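Sulfur oxidation protein soxB from Thermus thermophilus binds two manganese ions and probably acts as a hydrolase of the 5'-nucleotidase family, a sulfate thiohydrolase of sulfur oxidation. One contact in two of its structures: PDB 2WDC (chain A, 1.50 Å), residues R181-S186 and L198-R203, and PDB 2WDF (chain B, 2.08 Å), residues R181-S186 and L198-R203. One frame, after least-squares fit of the local backbone (RMSD 0.15 Å); residues are numbered along the deposited sequences.

Structure 1 (2WDC); sequences RGEFLS and LFPAYR. With TBU (tertiary-butyl alcohol), chain C.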
loop_
_atom_site.group_PDB
_atom_site.type_symbol
_atom_site.label_atom_id
_atom_site.label_comp_id
_atom_site.label_asym_id
_atom_site.label_seq_id
_atom_site.Cartn_x
_atom_site.Cartn_y
_atom_site.Cartn_z
ATOM N N ARG A 181 19.024 -6.680 10.167
ATOM C CA ARG A 181 19.573 -7.992 10.511
ATOM C C ARG A 181 19.025 -9.126 9.649
ATOM O O ARG A 181 19.595 -10.217 9.616
ATOM C CB ARG A 181 19.389 -8.281 12.005
ATOM C CG ARG A 181 20.248 -7.360 12.885
ATOM C CD ARG A 181 19.898 -7.487 14.367
ATOM N NE ARG A 181 19.976 -8.871 14.820
ATOM C CZ ARG A 181 21.109 -9.485 15.144
ATOM N NH1 ARG A 181 22.261 -8.829 15.080
ATOM N NH2 ARG A 181 21.093 -10.752 15.538
ATOM N N GLY A 182 17.926 -8.879 8.943
ATOM C CA GLY A 182 17.395 -9.887 8.048
ATOM C C GLY A 182 18.198 -9.868 6.763
ATOM O O GLY A 182 19.176 -9.117 6.650
ATOM N N GLU A 183 17.799 -10.683 5.795
ATOM C CA GLU A 183 18.463 -10.709 4.496
ATOM C C GLU A 183 17.545 -10.122 3.425
ATOM O O GLU A 183 16.481 -10.658 3.142
ATOM C CB GLU A 183 18.875 -12.138 4.102
ATOM C CG GLU A 183 19.569 -12.181 2.740
ATOM C CD GLU A 183 20.007 -13.572 2.320
ATOM O OE1 GLU A 183 19.576 -14.568 2.936
ATOM O OE2 GLU A 183 20.785 -13.661 1.356
ATOM N N PHE A 184 17.954 -8.995 2.853
ATOM C CA PHE A 184 17.191 -8.352 1.800
ATOM C C PHE A 184 17.352 -9.169 0.517
ATOM O O PHE A 184 18.465 -9.584 0.177
ATOM C CB PHE A 184 17.744 -6.939 1.583
ATOM C CG PHE A 184 16.989 -6.141 0.567
ATOM C CD1 PHE A 184 15.925 -5.342 0.955
ATOM C CD2 PHE A 184 17.338 -6.188 -0.771
ATOM C CE1 PHE A 184 15.225 -4.591 0.022
ATOM C CE2 PHE A 184 16.637 -5.446 -1.712
ATOM C CZ PHE A 184 15.583 -4.651 -1.317
ATOM N N LEU A 185 16.241 -9.431 -0.174
ATOM C CA LEU A 185 16.275 -10.196 -1.417
ATOM C C LEU A 185 15.665 -9.402 -2.556
ATOM O O LEU A 185 14.683 -8.683 -2.356
ATOM C CB LEU A 185 15.442 -11.478 -1.267
ATOM C CG LEU A 185 15.821 -12.452 -0.153
ATOM C CD1 LEU A 185 14.767 -13.567 -0.080
ATOM C CD2 LEU A 185 17.195 -13.049 -0.420
ATOM N N SER A 186 16.192 -9.603 -3.765
ATOM C CA SER A 186 15.581 -9.046 -4.973
ATOM C C SER A 186 16.300 -9.602 -6.192
ATOM O O SER A 186 17.497 -9.409 -6.334
ATOM C CB SER A 186 15.636 -7.513 -4.991
ATOM O OG SER A 186 14.586 -6.943 -4.217
ATOM N N LEU A 198 22.479 -6.679 -7.736
ATOM C CA LEU A 198 23.078 -6.088 -6.554
ATOM C C LEU A 198 22.745 -6.769 -5.231
ATOM O O LEU A 198 23.382 -6.494 -4.215
ATOM C CB LEU A 198 22.735 -4.595 -6.504
ATOM C CG LEU A 198 23.195 -3.879 -7.786
ATOM C CD1 LEU A 198 22.709 -2.445 -7.818
ATOM C CD2 LEU A 198 24.726 -3.932 -7.937
ATOM N N PHE A 199 21.734 -7.637 -5.242
ATOM C CA PHE A 199 21.318 -8.347 -4.034
ATOM C C PHE A 199 21.084 -9.820 -4.355
ATOM O O PHE A 199 20.913 -10.192 -5.515
ATOM C CB PHE A 199 19.996 -7.759 -3.508
ATOM C CG PHE A 199 20.090 -6.312 -3.132
ATOM C CD1 PHE A 199 20.854 -5.919 -2.044
ATOM C CD2 PHE A 199 19.516 -5.338 -3.930
ATOM C CE1 PHE A 199 20.980 -4.583 -1.703
ATOM C CE2 PHE A 199 19.635 -3.998 -3.595
ATOM C CZ PHE A 199 20.368 -3.620 -2.487
ATOM N N PRO A 200 21.059 -10.673 -3.319
ATOM C CA PRO A 200 20.755 -12.079 -3.601
ATOM C C PRO A 200 19.306 -12.191 -4.083
ATOM O O PRO A 200 18.410 -11.476 -3.591
ATOM C CB PRO A 200 20.871 -12.752 -2.223
ATOM C CG PRO A 200 21.740 -11.848 -1.424
ATOM C CD PRO A 200 21.444 -10.450 -1.917
ATOM N N ALA A 201 19.075 -13.099 -5.021
ATOM C CA ALA A 201 17.736 -13.304 -5.569
ATOM C C ALA A 201 16.897 -14.142 -4.623
ATOM O O ALA A 201 15.675 -13.972 -4.560
ATOM C CB ALA A 201 17.822 -13.995 -6.934
ATOM N N TYR A 202 17.526 -15.101 -3.949
ATOM C CA TYR A 202 16.778 -16.013 -3.087
ATOM C C TYR A 202 17.625 -16.601 -1.976
ATOM O O TYR A 202 18.860 -16.531 -1.996
ATOM C CB TYR A 202 16.193 -17.178 -3.922
ATOM C CG TYR A 202 17.238 -18.088 -4.559
ATOM C CD1 TYR A 202 17.850 -19.099 -3.830
ATOM C CD2 TYR A 202 17.610 -17.921 -5.880
ATOM C CE1 TYR A 202 18.802 -19.926 -4.409
ATOM C CE2 TYR A 202 18.567 -18.736 -6.470
ATOM C CZ TYR A 202 19.160 -19.729 -5.729
ATOM O OH TYR A 202 20.105 -20.538 -6.328
ATOM N N ARG A 203 16.935 -17.205 -1.016
ATOM C CA ARG A 203 17.582 -17.899 0.093
ATOM C C ARG A 203 16.849 -19.209 0.318
ATOM O O ARG A 203 15.617 -19.238 0.379
ATOM C CB ARG A 203 17.552 -17.071 1.378
ATOM C CG ARG A 203 18.206 -17.772 2.591
ATOM C CD ARG A 203 19.673 -18.103 2.310
ATOM N NE ARG A 203 20.350 -16.938 1.756
ATOM C CZ ARG A 203 21.251 -16.975 0.779
ATOM N NH1 ARG A 203 21.664 -18.133 0.283
ATOM N NH2 ARG A 203 21.763 -15.840 0.323
HETATM O O TBU C . 20.514 -7.992 3.322
HETATM C C TBU C . 21.714 -7.973 2.509
HETATM C C1 TBU C . 21.459 -8.628 1.144
HETATM C C2 TBU C . 22.138 -6.516 2.254
HETATM C C3 TBU C . 22.850 -8.709 3.228
HETATM O O HOH W 1 19.331 -7.579 -6.774
#

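Structure 2 (2WDF); sequences RGEFLS and LFPAYR.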
loop_
_atom_site.group_PDB
_atom_site.type_symbol
_atom_site.label_atom_id
_atom_site.label_comp_id
_atom_site.label_asym_id
_atom_site.label_seq_id
_atom_site.Cartn_x
_atom_site.Cartn_y
_atom_site.Cartn_z
ATOM N N ARG B 181 19.031 -6.500 10.156
ATOM C CA ARG B 181 19.555 -7.827 10.487
ATOM C C ARG B 181 19.021 -8.982 9.643
ATOM O O ARG B 181 19.615 -10.059 9.636
ATOM C CB ARG B 181 19.369 -8.121 11.973
ATOM C CG ARG B 181 20.443 -7.487 12.858
ATOM C CD ARG B 181 20.026 -7.485 14.319
ATOM N NE ARG B 181 20.025 -8.829 14.891
ATOM C CZ ARG B 181 21.087 -9.628 14.930
ATOM N NH1 ARG B 181 22.245 -9.214 14.434
ATOM N NH2 ARG B 181 20.994 -10.841 15.465
ATOM N N GLY B 182 17.889 -8.788 8.963
ATOM C CA GLY B 182 17.345 -9.833 8.110
ATOM C C GLY B 182 18.145 -9.797 6.827
ATOM O O GLY B 182 19.040 -8.969 6.689
ATOM N N GLU B 183 17.846 -10.688 5.888
ATOM C CA GLU B 183 18.542 -10.689 4.606
ATOM C C GLU B 183 17.620 -10.141 3.526
ATOM O O GLU B 183 16.549 -10.693 3.254
ATOM C CB GLU B 183 19.029 -12.097 4.233
ATOM C CG GLU B 183 19.658 -12.204 2.846
ATOM C CD GLU B 183 19.898 -13.648 2.424
ATOM O OE1 GLU B 183 20.556 -13.869 1.386
ATOM O OE2 GLU B 183 19.434 -14.566 3.131
ATOM N N PHE B 184 18.045 -9.043 2.912
ATOM C CA PHE B 184 17.260 -8.393 1.875
ATOM C C PHE B 184 17.401 -9.177 0.574
ATOM O O PHE B 184 18.493 -9.614 0.227
ATOM C CB PHE B 184 17.733 -6.934 1.713
ATOM C CG PHE B 184 16.980 -6.156 0.666
ATOM C CD1 PHE B 184 15.908 -5.353 1.018
ATOM C CD2 PHE B 184 17.347 -6.232 -0.665
ATOM C CE1 PHE B 184 15.220 -4.627 0.072
ATOM C CE2 PHE B 184 16.657 -5.523 -1.629
ATOM C CZ PHE B 184 15.587 -4.711 -1.261
ATOM N N LEU B 185 16.287 -9.400 -0.118
ATOM C CA LEU B 185 16.310 -10.141 -1.368
ATOM C C LEU B 185 15.693 -9.366 -2.518
ATOM O O LEU B 185 14.786 -8.564 -2.319
ATOM C CB LEU B 185 15.567 -11.484 -1.231
ATOM C CG LEU B 185 15.889 -12.424 -0.066
ATOM C CD1 LEU B 185 14.909 -13.594 -0.048
ATOM C CD2 LEU B 185 17.327 -12.923 -0.114
ATOM N N SER B 186 16.159 -9.660 -3.726
ATOM C CA SER B 186 15.596 -9.103 -4.961
ATOM C C SER B 186 16.339 -9.654 -6.165
ATOM O O SER B 186 17.559 -9.521 -6.276
ATOM C CB SER B 186 15.621 -7.570 -4.975
ATOM O OG SER B 186 14.508 -7.035 -4.285
ATOM N N LEU B 198 22.326 -6.515 -7.546
ATOM C CA LEU B 198 22.958 -5.970 -6.363
ATOM C C LEU B 198 22.743 -6.836 -5.126
ATOM O O LEU B 198 23.537 -6.801 -4.182
ATOM C CB LEU B 198 22.446 -4.547 -6.113
ATOM C CG LEU B 198 22.917 -3.541 -7.181
ATOM C CD1 LEU B 198 22.263 -2.187 -6.992
ATOM C CD2 LEU B 198 24.434 -3.416 -7.125
ATOM N N PHE B 199 21.660 -7.604 -5.117
ATOM C CA PHE B 199 21.334 -8.430 -3.954
ATOM C C PHE B 199 21.068 -9.867 -4.358
ATOM O O PHE B 199 20.857 -10.161 -5.532
ATOM C CB PHE B 199 20.089 -7.862 -3.250
ATOM C CG PHE B 199 20.129 -6.369 -3.056
ATOM C CD1 PHE B 199 20.902 -5.804 -2.047
ATOM C CD2 PHE B 199 19.404 -5.527 -3.890
ATOM C CE1 PHE B 199 20.952 -4.425 -1.872
ATOM C CE2 PHE B 199 19.445 -4.152 -3.723
ATOM C CZ PHE B 199 20.216 -3.600 -2.710
ATOM N N PRO B 200 21.025 -10.780 -3.377
ATOM C CA PRO B 200 20.687 -12.175 -3.675
ATOM C C PRO B 200 19.241 -12.272 -4.165
ATOM O O PRO B 200 18.351 -11.576 -3.657
ATOM C CB PRO B 200 20.808 -12.863 -2.304
ATOM C CG PRO B 200 21.752 -12.005 -1.535
ATOM C CD PRO B 200 21.441 -10.604 -1.975
ATOM N N ALA B 201 19.026 -13.115 -5.168
ATOM C CA ALA B 201 17.704 -13.341 -5.730
ATOM C C ALA B 201 16.851 -14.178 -4.778
ATOM O O ALA B 201 15.645 -13.974 -4.661
ATOM C CB ALA B 201 17.820 -14.044 -7.053
ATOM N N TYR B 202 17.486 -15.125 -4.093
ATOM C CA TYR B 202 16.743 -16.011 -3.205
ATOM C C TYR B 202 17.615 -16.624 -2.128
ATOM O O TYR B 202 18.840 -16.566 -2.186
ATOM C CB TYR B 202 16.130 -17.153 -4.020
ATOM C CG TYR B 202 17.177 -18.079 -4.617
ATOM C CD1 TYR B 202 17.798 -19.057 -3.840
ATOM C CD2 TYR B 202 17.580 -17.943 -5.941
ATOM C CE1 TYR B 202 18.769 -19.898 -4.380
ATOM C CE2 TYR B 202 18.562 -18.774 -6.490
ATOM C CZ TYR B 202 19.155 -19.738 -5.699
ATOM O OH TYR B 202 20.122 -20.551 -6.231
ATOM N N ARG B 203 16.958 -17.240 -1.154
ATOM C CA ARG B 203 17.644 -17.936 -0.077
ATOM C C ARG B 203 16.910 -19.231 0.246
ATOM O O ARG B 203 15.675 -19.244 0.361
ATOM C CB ARG B 203 17.732 -17.068 1.176
ATOM C CG ARG B 203 18.404 -17.769 2.345
ATOM C CD ARG B 203 19.846 -18.121 2.012
ATOM N NE ARG B 203 20.529 -16.994 1.389
ATOM C CZ ARG B 203 21.533 -17.103 0.531
ATOM N NH1 ARG B 203 21.990 -18.297 0.186
ATOM N NH2 ARG B 203 22.082 -16.014 0.022
HETATM O O HOH W 2 19.251 -7.475 -6.862
#

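Structure 1 (2WDC)
The Phe-199 ring carries Phe-184 over one face and CB of Leu-198 over the other. The pair is edge-to-face, the edge of Phe-184 toward the face of Phe-199, planes at 61°, with Phe-184 CE2 3.6 Å from Phe-199 CD2; both rings suit their place by also packing on Leu-177 of helix 170-179. The extended Glu-183 chain (CG anti to the backbone N, chi1 180°) brings its carboxylate nearly coplanar to the Arg-203 guanidinium edge. In this side-on salt bridge, in the conformer given of two, Arg-203 NE donates to Glu-183 OE1 (2.8 Å) and Arg-203 NH2 to Glu-183 OE2 (2.6 Å), on syn lone pairs; opposite charges pair at a partly exposed place. Leu-185 CD2 packs on Pro-200 CB (4.1 Å), and Ser-186 N donates a hydrogen bond to Pro-200 O (2.9 Å). Tertiary-butyl alcohol accepts from Phe-184 N. Water 1 bridges Ser-186 O and Phe-199 N. The contact joins edge strands of two sheets, the short, weakly bonded 183-184 and 202-207, consistent with a metallophosphoesterase-type sandwich.

Structure 2 (2WDF)
Over one face of the Phe-199 ring lies Phe-184, and CB of Leu-198 is over the opposite one. This pair is edge-to-face, the edge of Phe-184 toward the face of Phe-199, planes at 63°, and Phe-184 CE2 comes within 3.6 Å of Phe-199 CD2; both rings suit their place by also packing on Leu-177 of helix 170-179. The extended Glu-183 chain (CG anti to the backbone N, chi1 175°) brings its carboxylate nearly coplanar to the Arg-203 guanidinium edge. In this side-on salt bridge, in the conformer given of two, Arg-203 NH2 donates to Glu-183 OE1 (3.0 Å) and Arg-203 NE to Glu-183 OE2 (3.2 Å), on syn lone pairs; Arg-203 NE also donates to Glu-183 OE1 (3.1 Å), so OE1 accepts from both nitrogens. Opposite charges pair at a partly exposed place. Leu-185 CD2 packs on Pro-200 CB (4.1 Å). Ser-186 N donates a hydrogen bond to Pro-200 O (2.9 Å), and water 2 joins Ser-186 O to Phe-199 N.

Comparison
The main change from structure 1 to structure 2 concerns the tertiary-butyl alcohol, which is present in structure 1 alone; in structure 2 no ligand or ion is modelled at that place. With it goes the hydrogen bond from Phe-184(A) N to the alcohol oxygen, 2.8 Å long, so that Phe-184(B) N has no alcohol oxygen to donate to. Also gone are the apolar touch of its C1 on Pro-200(A) CD at 3.6 Å and the approach of its oxygen to Glu-183(A) CA at 3.6 Å and to Gly-182(A) O at 3.8 Å. Of the residues round it, the side chains of Glu-183(A) and Phe-184(A) keep their place in Glu-183(B) and Phe-184(B), as do Leu-185(A), Ser-186(A) and Phe-199(A) in their counterparts; the comparable CA atoms coincide within the error. The bond from Ser-186(A) N to Pro-200(A) O recurs from Ser-186(B) N to Pro-200(B) O, and water 1 and water 2 lie at the same place. The side chain of Leu-198(B), which touches nothing across the contact, also lies differently from that of Leu-198(A).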